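Local coordinates for protein 2-hydroxychromene-2-carboxylate isomerase (Pseudomonas putida, PDB 2IMF) that catalyses the reversible, glutathione-dependent isomerization of 2-hydroxychromene-2-carboxylate to trans-o-hydroxybenzylidenepyruvate, a step of naphthalene degradation, at residues D4-F9 / R163-V168; Y34-L39 / I91-S96; M171-E176 / F185-A190. One frame throughout, in Å; residues are numbered along the deposited sequence.

The three contacts share one thioredoxin-like sheet. Contact 1 lies in the middle and touches both of the others. Strands 2-7 and 31-36 run side by side, and Phe5 O is 2.8 Å from Asn35 N, a probable hydrogen bond between contacts 1 and 2. On the other side Asp4 O is 2.9 Å from Phe172 N, a probable hydrogen bond from contact 1 to contact 3. The centres of contacts 2 and 3 are about 22 Å apart. Glutathione is bound directly at contact 1, by Val168. The nearest side-chain atom of Met171 in contact 3 is about 7 Å from it. That of Ala36 in contact 2 is about 14 Å away, but Leu39 touches glutathione and the bound substrate analogue.

Contact 1. Residues D4-F9 / R163-V168; sequences DFYFDF and RKVFGV. With GSH (glutathione), chain E.
NH1 of Arg163 is held by two oxygens, Asp4 OD2 at 2.8 Å and Tyr6 OH at 2.9 Å. The first bond is part of a salt bridge and is fairly straight, 163° at the hydrogen. It meets OD2 on the anti side of the carboxylate. Both oxygens lie near the guanidinium plane, which is steeply turned against the carboxylate and the phenol ring. The Arg163 chain is extended from CG to NE and spans the distance to Asp4. Asp4 has a second cationic partner through OD1, Arg33, so its carboxylate probably stays charged.

Next to this polar cluster, CG2 of Val165 stands over the centre of the Tyr6 ring, 4.3 Å from the centroid, in a CH-pi contact. Farther on, CG1 of Val168 packs on the strand backbone, 3.7 Å from Phe7 CA. Its CG2 meets CB of Asp8, whose carboxylate turns elsewhere, to Ser86, Asn90 and the backbone N of Leu39.

The backbone of Val168 grips the cysteinyl unit of glutathione. Val168 N donates to GSH O2 at 2.8 Å, and GSH N2 donates to Val168 O at 2.8 Å. Val168 is followed by Pro169; a backbone grip of this kind just before a proline is familiar in thioredoxin-fold glutathione transferases.

Residues 163-168 form the loop from helix 147-162 to strand 170-173. They lie beside strand 2-7, which has strand 31-36 and strand 170-173 as its neighbours in the sheet, while helix 12-28 packs on Phe5, Phe7 and Val168.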
loop_
_atom_site.group_PDB
_atom_site.type_symbol
_atom_site.label_atom_id
_atom_site.label_comp_id
_atom_site.label_asym_id
_atom_site.label_seq_id
_atom_site.Cartn_x
_atom_site.Cartn_y
_atom_site.Cartn_z
ATOM N N ASP A 4 0.823 7.918 18.160
ATOM C CA ASP A 4 -0.524 7.429 18.244
ATOM C C ASP A 4 -0.729 6.325 17.196
ATOM O O ASP A 4 -0.413 6.530 16.023
ATOM C CB ASP A 4 -1.486 8.588 18.031
ATOM C CG ASP A 4 -1.358 9.676 19.134
ATOM O OD1 ASP A 4 -0.862 9.379 20.263
ATOM O OD2 ASP A 4 -1.730 10.806 18.865
ATOM N N PHE A 5 -1.247 5.199 17.639
ATOM C CA PHE A 5 -1.481 4.021 16.795
ATOM C C PHE A 5 -2.912 3.655 16.795
ATOM O O PHE A 5 -3.508 3.385 17.855
ATOM C CB PHE A 5 -0.603 2.930 17.371
ATOM C CG PHE A 5 -0.752 1.565 16.721
ATOM C CD1 PHE A 5 -0.876 1.380 15.328
ATOM C CD2 PHE A 5 -0.632 0.421 17.545
ATOM C CE1 PHE A 5 -0.953 0.099 14.763
ATOM C CE2 PHE A 5 -0.720 -0.878 16.972
ATOM C CZ PHE A 5 -0.929 -1.007 15.563
ATOM N N TYR A 6 -3.443 3.539 15.588
ATOM C CA TYR A 6 -4.863 3.218 15.392
ATOM C C TYR A 6 -4.951 1.880 14.688
ATOM O O TYR A 6 -4.333 1.676 13.647
ATOM C CB TYR A 6 -5.546 4.254 14.509
ATOM C CG TYR A 6 -5.607 5.588 15.160
ATOM C CD1 TYR A 6 -4.483 6.490 15.179
ATOM C CD2 TYR A 6 -6.714 5.918 15.881
ATOM C CE1 TYR A 6 -4.557 7.726 15.808
ATOM C CE2 TYR A 6 -6.801 7.202 16.584
ATOM C CZ TYR A 6 -5.688 8.038 16.488
ATOM O OH TYR A 6 -5.736 9.275 17.198
ATOM N N PHE A 7 -5.682 0.930 15.251
ATOM C CA PHE A 7 -5.742 -0.432 14.725
ATOM C C PHE A 7 -7.160 -0.979 14.954
ATOM O O PHE A 7 -7.938 -0.446 15.772
ATOM C CB PHE A 7 -4.713 -1.353 15.412
ATOM C CG PHE A 7 -4.983 -1.560 16.890
ATOM C CD1 PHE A 7 -4.570 -0.637 17.830
ATOM C CD2 PHE A 7 -5.724 -2.617 17.329
ATOM C CE1 PHE A 7 -4.842 -0.837 19.174
ATOM C CE2 PHE A 7 -6.062 -2.766 18.643
ATOM C CZ PHE A 7 -5.575 -1.858 19.566
ATOM N N ASP A 8 -7.470 -2.068 14.239
ATOM C CA ASP A 8 -8.682 -2.903 14.439
ATOM C C ASP A 8 -8.128 -4.333 14.429
ATOM O O ASP A 8 -7.281 -4.647 13.579
ATOM C CB ASP A 8 -9.668 -2.635 13.281
ATOM C CG ASP A 8 -10.995 -3.401 13.399
ATOM O OD1 ASP A 8 -10.985 -4.553 13.929
ATOM O OD2 ASP A 8 -12.003 -2.905 12.886
ATOM N N PHE A 9 -8.498 -5.181 15.392
ATOM C CA PHE A 9 -7.896 -6.546 15.443
ATOM C C PHE A 9 -8.262 -7.393 14.213
ATOM O O PHE A 9 -7.621 -8.404 14.026
ATOM C CB PHE A 9 -8.302 -7.292 16.732
ATOM C CG PHE A 9 -7.637 -6.772 17.981
ATOM C CD1 PHE A 9 -6.264 -6.889 18.140
ATOM C CD2 PHE A 9 -8.403 -6.257 18.990
ATOM C CE1 PHE A 9 -5.614 -6.431 19.334
ATOM C CE2 PHE A 9 -7.808 -5.789 20.212
ATOM C CZ PHE A 9 -6.436 -5.881 20.364
ATOM N N ARG A 163 -9.993 12.942 13.129
ATOM C CA ARG A 163 -8.567 13.091 12.847
ATOM C C ARG A 163 -8.141 12.719 11.424
ATOM O O ARG A 163 -6.974 12.743 11.108
ATOM C CB ARG A 163 -7.750 12.330 13.873
ATOM C CG ARG A 163 -6.402 13.021 14.247
ATOM C CD ARG A 163 -5.724 12.333 15.346
ATOM N NE ARG A 163 -4.386 12.858 15.461
ATOM C CZ ARG A 163 -3.449 12.403 16.225
ATOM N NH1 ARG A 163 -3.660 11.321 16.960
ATOM N NH2 ARG A 163 -2.312 13.062 16.268
ATOM N N LYS A 164 -9.135 12.332 10.627
ATOM C CA LYS A 164 -8.943 12.025 9.202
ATOM C C LYS A 164 -8.368 10.634 9.000
ATOM O O LYS A 164 -7.817 10.331 7.943
ATOM C CB LYS A 164 -8.132 13.110 8.492
ATOM C CG LYS A 164 -8.870 14.475 8.574
ATOM C CD LYS A 164 -8.511 15.484 7.489
ATOM C CE LYS A 164 -8.697 16.925 8.042
ATOM N NZ LYS A 164 -10.143 17.232 8.410
ATOM N N VAL A 165 -8.500 9.783 10.008
ATOM C CA VAL A 165 -8.108 8.359 9.860
ATOM C C VAL A 165 -9.175 7.691 8.997
ATOM O O VAL A 165 -10.384 7.771 9.264
ATOM C CB VAL A 165 -8.087 7.695 11.208
ATOM C CG1 VAL A 165 -7.887 6.192 11.014
ATOM C CG2 VAL A 165 -6.999 8.312 12.060
ATOM N N PHE A 166 -8.722 7.006 7.919
ATOM C CA PHE A 166 -9.644 6.294 6.992
ATOM C C PHE A 166 -9.401 4.765 6.972
ATOM O O PHE A 166 -10.179 4.035 6.354
ATOM C CB PHE A 166 -9.498 6.863 5.562
ATOM C CG PHE A 166 -8.090 6.703 5.025
ATOM C CD1 PHE A 166 -7.678 5.460 4.467
ATOM C CD2 PHE A 166 -7.151 7.767 5.123
ATOM C CE1 PHE A 166 -6.369 5.270 4.089
ATOM C CE2 PHE A 166 -5.847 7.549 4.719
ATOM C CZ PHE A 166 -5.459 6.307 4.159
ATOM N N GLY A 167 -8.324 4.317 7.628
ATOM C CA GLY A 167 -7.992 2.890 7.596
ATOM C C GLY A 167 -7.081 2.539 8.733
ATOM O O GLY A 167 -6.764 3.400 9.583
ATOM N N VAL A 168 -6.661 1.283 8.737
ATOM C CA VAL A 168 -5.738 0.816 9.767
ATOM C C VAL A 168 -4.692 -0.046 9.088
ATOM O O VAL A 168 -4.933 -0.659 8.047
ATOM C CB VAL A 168 -6.430 0.034 10.898
ATOM C CG1 VAL A 168 -7.358 0.949 11.643
ATOM C CG2 VAL A 168 -7.262 -1.179 10.321
HETATM N N1 GSH E . -0.195 -1.251 2.082
HETATM C CA1 GSH E . -0.732 -1.481 3.386
HETATM C C1 GSH E . 0.219 -1.984 4.411
HETATM O O11 GSH E . -0.092 -1.946 5.604
HETATM O O12 GSH E . 1.158 -2.594 3.853
HETATM C CB1 GSH E . -2.220 -1.812 3.385
HETATM C CG1 GSH E . -3.012 -1.519 4.658
HETATM C CD1 GSH E . -4.452 -1.910 4.483
HETATM O OE1 GSH E . -4.853 -2.420 3.322
HETATM N N2 GSH E . -5.297 -1.775 5.478
HETATM C CA2 GSH E . -6.737 -1.960 5.358
HETATM C C2 GSH E . -7.492 -0.705 5.268
HETATM O O2 GSH E . -7.178 0.292 6.123
HETATM C CB2 GSH E . -7.222 -2.752 6.615
HETATM S SG2 GSH E . -6.664 -4.499 6.603
HETATM N N3 GSH E . -8.413 -0.541 4.364
HETATM C CA3 GSH E . -8.986 0.789 4.161
HETATM C C3 GSH E . -8.666 1.239 2.754
HETATM O O31 GSH E . -9.048 2.373 2.412
HETATM O O32 GSH E . -8.080 0.444 1.947
#

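Contact 2. Residues Y34-L39 / I91-S96; sequences YNAIDL and IGFYYS
Phe93 and Tyr94 meet the edge strand in different ways, Phe93 with carbon against Tyr34 and Ala36, Tyr94 with its hydroxyl on a backbone oxygen. Phe93 CG is anti to the backbone N (chi1 167°), which turns CG toward Tyr34; the ring then lies against Tyr34 and Ala36. Its CZ lies 3.4 Å from Tyr34 CB, a close approach, while its CD2 lies 4.0 Å from Ala36 CB. The ring thus spans two residues that are alternate along the strand. Tyr34 CB and Ala36 CB both approach the Phe93 ring obliquely.

The two aromatic neighbours also pack on each other in a T-shaped (edge-to-face) pair, the Phe93 edge on the Tyr94 face. CD2 of Phe93 stands 3.5 Å above the ring plane of Tyr94, over its centre, and CE1 of Tyr94 is near the plane of the Phe93 ring. The Tyr94 hydroxyl donates to Ala36 O at 2.6 Å. The donor sits at a C=O...donor angle of 126°, tilted 20° from the carbonyl plane. Ala36 O lies near the Tyr94 ring plane. The backbone O of Phe93 accepts from both N and OG of Ser96.

Strand 31-36 is the outermost strand on this side of the sheet. In kappa-class and DsbA-like enzymes a helical region is inserted into the thioredoxin fold, and here residues 93 and 94, following helix 87-92 in that region, pack on the strand.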
loop_
_atom_site.group_PDB
_atom_site.type_symbol
_atom_site.label_atom_id
_atom_site.label_comp_id
_atom_site.label_asym_id
_atom_site.label_seq_id
_atom_site.Cartn_x
_atom_site.Cartn_y
_atom_site.Cartn_z
ATOM N N TYR A 34 -2.161 3.604 22.168
ATOM C CA TYR A 34 -2.992 2.645 21.393
ATOM C C TYR A 34 -4.437 3.080 21.286
ATOM O O TYR A 34 -5.028 3.594 22.277
ATOM C CB TYR A 34 -2.988 1.307 22.083
ATOM C CG TYR A 34 -1.671 0.632 22.087
ATOM C CD1 TYR A 34 -0.771 0.890 23.138
ATOM C CD2 TYR A 34 -1.265 -0.245 21.068
ATOM C CE1 TYR A 34 0.474 0.269 23.189
ATOM C CE2 TYR A 34 -0.018 -0.858 21.128
ATOM C CZ TYR A 34 0.858 -0.564 22.187
ATOM O OH TYR A 34 2.069 -1.184 22.240
ATOM N N ASN A 35 -5.030 2.909 20.105
ATOM C CA ASN A 35 -6.398 3.228 19.886
ATOM C C ASN A 35 -7.061 2.104 19.075
ATOM O O ASN A 35 -6.865 2.022 17.869
ATOM C CB ASN A 35 -6.503 4.542 19.072
ATOM C CG ASN A 35 -5.839 5.752 19.784
ATOM O OD1 ASN A 35 -6.434 6.377 20.667
ATOM N ND2 ASN A 35 -4.595 5.999 19.455
ATOM N N ALA A 36 -7.932 1.328 19.721
ATOM C CA ALA A 36 -8.712 0.287 19.001
ATOM C C ALA A 36 -9.946 0.930 18.420
ATOM O O ALA A 36 -10.729 1.562 19.161
ATOM C CB ALA A 36 -9.107 -0.870 19.925
ATOM N N ILE A 37 -10.123 0.816 17.091
ATOM C CA ILE A 37 -11.249 1.494 16.439
ATOM C C ILE A 37 -11.934 0.597 15.436
ATOM O O ILE A 37 -11.404 -0.432 15.030
ATOM C CB ILE A 37 -10.839 2.801 15.657
ATOM C CG1 ILE A 37 -9.731 2.469 14.610
ATOM C CG2 ILE A 37 -10.222 3.798 16.649
ATOM C CD1 ILE A 37 -9.429 3.681 13.662
ATOM N N ASP A 38 -13.121 0.993 15.044
ATOM C CA ASP A 38 -13.946 0.193 14.140
ATOM C C ASP A 38 -13.669 0.531 12.686
ATOM O O ASP A 38 -14.216 1.546 12.156
ATOM C CB ASP A 38 -15.424 0.408 14.485
ATOM C CG ASP A 38 -16.350 -0.533 13.746
ATOM O OD1 ASP A 38 -16.012 -1.167 12.768
ATOM O OD2 ASP A 38 -17.564 -0.574 14.099
ATOM N N LEU A 39 -12.899 -0.327 12.003
ATOM C CA LEU A 39 -12.589 -0.030 10.603
ATOM C C LEU A 39 -13.852 0.160 9.760
ATOM O O LEU A 39 -13.899 0.998 8.870
ATOM C CB LEU A 39 -11.764 -1.163 9.998
ATOM C CG LEU A 39 -11.426 -0.993 8.502
ATOM C CD1 LEU A 39 -10.644 0.287 8.250
ATOM C CD2 LEU A 39 -10.725 -2.223 7.994
ATOM N N ILE A 91 -13.410 -3.773 21.654
ATOM C CA ILE A 91 -13.992 -3.159 22.851
ATOM C C ILE A 91 -13.174 -3.507 24.112
ATOM O O ILE A 91 -12.896 -2.662 24.999
ATOM C CB ILE A 91 -15.382 -3.635 23.019
ATOM C CG1 ILE A 91 -16.305 -3.021 21.972
ATOM C CG2 ILE A 91 -15.820 -3.290 24.460
ATOM C CD1 ILE A 91 -17.765 -3.630 21.856
ATOM N N GLY A 92 -12.715 -4.759 24.180
ATOM C CA GLY A 92 -12.003 -5.201 25.342
ATOM C C GLY A 92 -10.700 -4.460 25.584
ATOM O O GLY A 92 -10.191 -4.420 26.732
ATOM N N PHE A 93 -10.124 -3.852 24.535
ATOM C CA PHE A 93 -8.945 -3.032 24.735
ATOM C C PHE A 93 -9.199 -1.957 25.805
ATOM O O PHE A 93 -8.276 -1.593 26.496
ATOM C CB PHE A 93 -8.512 -2.361 23.396
ATOM C CG PHE A 93 -7.507 -1.263 23.598
ATOM C CD1 PHE A 93 -6.213 -1.591 23.812
ATOM C CD2 PHE A 93 -7.879 0.093 23.611
ATOM C CE1 PHE A 93 -5.267 -0.634 24.106
ATOM C CE2 PHE A 93 -6.956 1.075 23.887
ATOM C CZ PHE A 93 -5.660 0.696 24.118
ATOM N N TYR A 94 -10.397 -1.433 25.870
ATOM C CA TYR A 94 -10.682 -0.379 26.826
ATOM C C TYR A 94 -10.791 -0.856 28.262
ATOM O O TYR A 94 -10.969 0.000 29.153
ATOM C CB TYR A 94 -11.920 0.400 26.333
ATOM C CG TYR A 94 -11.552 1.061 24.997
ATOM C CD1 TYR A 94 -10.704 2.163 25.008
ATOM C CD2 TYR A 94 -11.940 0.502 23.762
ATOM C CE1 TYR A 94 -10.224 2.730 23.818
ATOM C CE2 TYR A 94 -11.509 1.053 22.569
ATOM C CZ TYR A 94 -10.606 2.129 22.610
ATOM O OH TYR A 94 -10.131 2.707 21.453
ATOM N N TYR A 95 -10.619 -2.140 28.535
ATOM C CA TYR A 95 -10.472 -2.585 29.928
ATOM C C TYR A 95 -9.028 -2.367 30.401
ATOM O O TYR A 95 -8.822 -2.406 31.593
ATOM C CB TYR A 95 -10.745 -4.091 29.948
ATOM C CG TYR A 95 -10.926 -4.707 31.333
ATOM C CD1 TYR A 95 -12.176 -4.633 31.921
ATOM C CD2 TYR A 95 -9.898 -5.447 31.972
ATOM C CE1 TYR A 95 -12.422 -5.219 33.186
ATOM C CE2 TYR A 95 -10.148 -6.037 33.233
ATOM C CZ TYR A 95 -11.403 -5.940 33.737
ATOM O OH TYR A 95 -11.580 -6.523 35.004
ATOM N N SER A 96 -8.034 -2.225 29.520
ATOM C CA SER A 96 -6.658 -2.240 29.938
ATOM C C SER A 96 -6.317 -0.931 30.605
ATOM O O SER A 96 -6.944 0.097 30.359
ATOM C CB SER A 96 -5.738 -2.538 28.753
ATOM O OG SER A 96 -5.772 -1.543 27.754
#

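Contact 3. Residues M171-E176 / F185-A190; sequences MFLGDE and FMLESA
Leu187 fills the hollow between Met171 and Leu173. The three residues belong to the beta-beta-alpha end of a thioredoxin fold: a hairpin of strands 170-173 and 176-179, followed by helix 184-198. The helix lies over the sheet nearly parallel to strand 171-173, with axes 9.7 Å apart at closest and 16° between their directions.

The two methyls of Leu187 divide the hollow. CD1 presses on Leu173, 3.8 Å from CB, and also meets its CD2. The other methyl, CD2, rests on CB of Met171 at 4.2 Å. Met171 and Leu173 are alternate residues, so both present their CB bonds to the helix. Phe172, between them, points the other way and meets Arg163 in a cation-pi contact. Beyond CG the Met171 chain bends twice, and it is the CB of this residue that touches Leu187.

Leu173 is the matching bump on the strand. The side chains of Leu173 and Leu187 cross at about a right angle. Ala190 is one helical turn after Leu187, and its small CB receives CD2 of Leu173 at 4.0 Å. Nearby, Trp178 packs on both leucines, and Leu21 of helix 12-28 packs on Met171 and Leu187.

A type II' turn from Leu173 to Glu176 closes the hairpin, with backbone bonds in both directions between those two residues. It brings the Glu176 side chain beside Ala190, where Glu176 OE1 lies 4.1 Å from Ala190 CB.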
loop_
_atom_site.group_PDB
_atom_site.type_symbol
_atom_site.label_atom_id
_atom_site.label_comp_id
_atom_site.label_asym_id
_atom_site.label_seq_id
_atom_site.Cartn_x
_atom_site.Cartn_y
_atom_site.Cartn_z
ATOM N N MET A 171 -0.752 5.651 11.950
ATOM C CA MET A 171 0.224 6.115 12.972
ATOM C C MET A 171 0.335 7.615 12.838
ATOM O O MET A 171 0.439 8.112 11.693
ATOM C CB MET A 171 1.626 5.492 12.864
ATOM C CG MET A 171 1.647 4.038 13.240
ATOM S SD MET A 171 0.918 2.808 12.132
ATOM C CE MET A 171 1.661 3.175 10.534
ATOM N N PHE A 172 0.425 8.362 13.960
ATOM C CA PHE A 172 0.701 9.824 13.893
ATOM C C PHE A 172 1.921 10.053 14.741
ATOM O O PHE A 172 2.031 9.526 15.859
ATOM C CB PHE A 172 -0.419 10.679 14.485
ATOM C CG PHE A 172 -1.699 10.766 13.686
ATOM C CD1 PHE A 172 -2.605 9.716 13.717
ATOM C CD2 PHE A 172 -1.979 11.890 12.946
ATOM C CE1 PHE A 172 -3.805 9.815 13.020
ATOM C CE2 PHE A 172 -3.168 12.002 12.254
ATOM C CZ PHE A 172 -4.069 10.988 12.301
ATOM N N LEU A 173 2.710 10.999 14.254
ATOM C CA LEU A 173 3.785 11.662 15.033
ATOM C C LEU A 173 3.593 13.136 14.758
ATOM O O LEU A 173 3.727 13.614 13.613
ATOM C CB LEU A 173 5.126 11.185 14.600
ATOM C CG LEU A 173 6.257 11.881 15.347
ATOM C CD1 LEU A 173 6.181 11.557 16.833
ATOM C CD2 LEU A 173 7.485 11.268 14.765
ATOM N N GLY A 174 3.242 13.917 15.785
ATOM C CA GLY A 174 3.082 15.326 15.539
ATOM C C GLY A 174 1.913 15.492 14.608
ATOM O O GLY A 174 0.835 14.919 14.845
ATOM N N ASP A 175 2.080 16.272 13.537
ATOM C CA ASP A 175 1.016 16.478 12.550
ATOM C C ASP A 175 1.073 15.481 11.349
ATOM O O ASP A 175 0.343 15.691 10.383
ATOM C CB ASP A 175 1.062 17.926 12.045
ATOM C CG ASP A 175 0.689 18.917 13.161
ATOM O OD1 ASP A 175 -0.465 18.824 13.663
ATOM O OD2 ASP A 175 1.531 19.778 13.435
ATOM N N GLU A 176 2.016 14.560 11.409
ATOM C CA GLU A 176 2.208 13.632 10.235
ATOM C C GLU A 176 1.509 12.360 10.592
ATOM O O GLU A 176 1.612 11.787 11.698
ATOM C CB GLU A 176 3.661 13.300 10.014
ATOM C CG GLU A 176 4.357 14.493 9.324
ATOM C CD GLU A 176 5.797 14.216 9.055
ATOM O OE1 GLU A 176 6.594 13.980 9.951
ATOM O OE2 GLU A 176 6.155 14.235 7.850
ATOM N N PHE A 185 8.562 2.705 7.901
ATOM C CA PHE A 185 9.959 3.162 7.685
ATOM C C PHE A 185 9.970 4.673 7.669
ATOM O O PHE A 185 10.977 5.318 8.116
ATOM C CB PHE A 185 10.592 2.587 6.425
ATOM C CG PHE A 185 10.137 3.240 5.143
ATOM C CD1 PHE A 185 9.006 2.787 4.454
ATOM C CD2 PHE A 185 10.886 4.261 4.592
ATOM C CE1 PHE A 185 8.624 3.417 3.244
ATOM C CE2 PHE A 185 10.536 4.883 3.427
ATOM C CZ PHE A 185 9.383 4.470 2.718
ATOM N N MET A 186 8.864 5.300 7.245
ATOM C CA MET A 186 8.885 6.763 7.239
ATOM C C MET A 186 8.684 7.312 8.618
ATOM O O MET A 186 9.274 8.382 8.986
ATOM C CB MET A 186 7.765 7.299 6.343
ATOM C CG MET A 186 7.962 6.982 4.868
ATOM S SD MET A 186 6.532 7.647 3.957
ATOM C CE MET A 186 6.933 7.285 2.269
ATOM N N LEU A 187 7.860 6.667 9.437
ATOM C CA LEU A 187 7.708 7.079 10.816
ATOM C C LEU A 187 9.070 6.912 11.509
ATOM O O LEU A 187 9.462 7.808 12.287
ATOM C CB LEU A 187 6.715 6.132 11.483
ATOM C CG LEU A 187 6.587 6.304 13.021
ATOM C CD1 LEU A 187 6.124 7.667 13.542
ATOM C CD2 LEU A 187 5.709 5.302 13.608
ATOM N N GLU A 188 9.810 5.863 11.216
ATOM C CA GLU A 188 11.049 5.604 11.897
ATOM C C GLU A 188 11.997 6.717 11.467
ATOM O O GLU A 188 12.738 7.276 12.310
ATOM C CB GLU A 188 11.542 4.234 11.571
ATOM C CG GLU A 188 10.733 3.176 12.374
ATOM C CD GLU A 188 10.794 1.804 11.741
ATOM O OE1 GLU A 188 11.563 1.552 10.775
ATOM O OE2 GLU A 188 10.052 0.904 12.230
ATOM N N SER A 189 12.007 7.110 10.214
ATOM C CA SER A 189 12.913 8.180 9.806
ATOM C C SER A 189 12.548 9.508 10.487
ATOM O O SER A 189 13.489 10.291 10.924
ATOM C CB SER A 189 12.844 8.361 8.292
ATOM O OG SER A 189 13.511 7.316 7.651
ATOM N N ALA A 190 11.303 9.841 10.640
ATOM C CA ALA A 190 10.893 11.054 11.315
ATOM C C ALA A 190 11.333 10.986 12.780
ATOM O O ALA A 190 11.721 12.025 13.345
ATOM C CB ALA A 190 9.378 11.242 11.242
#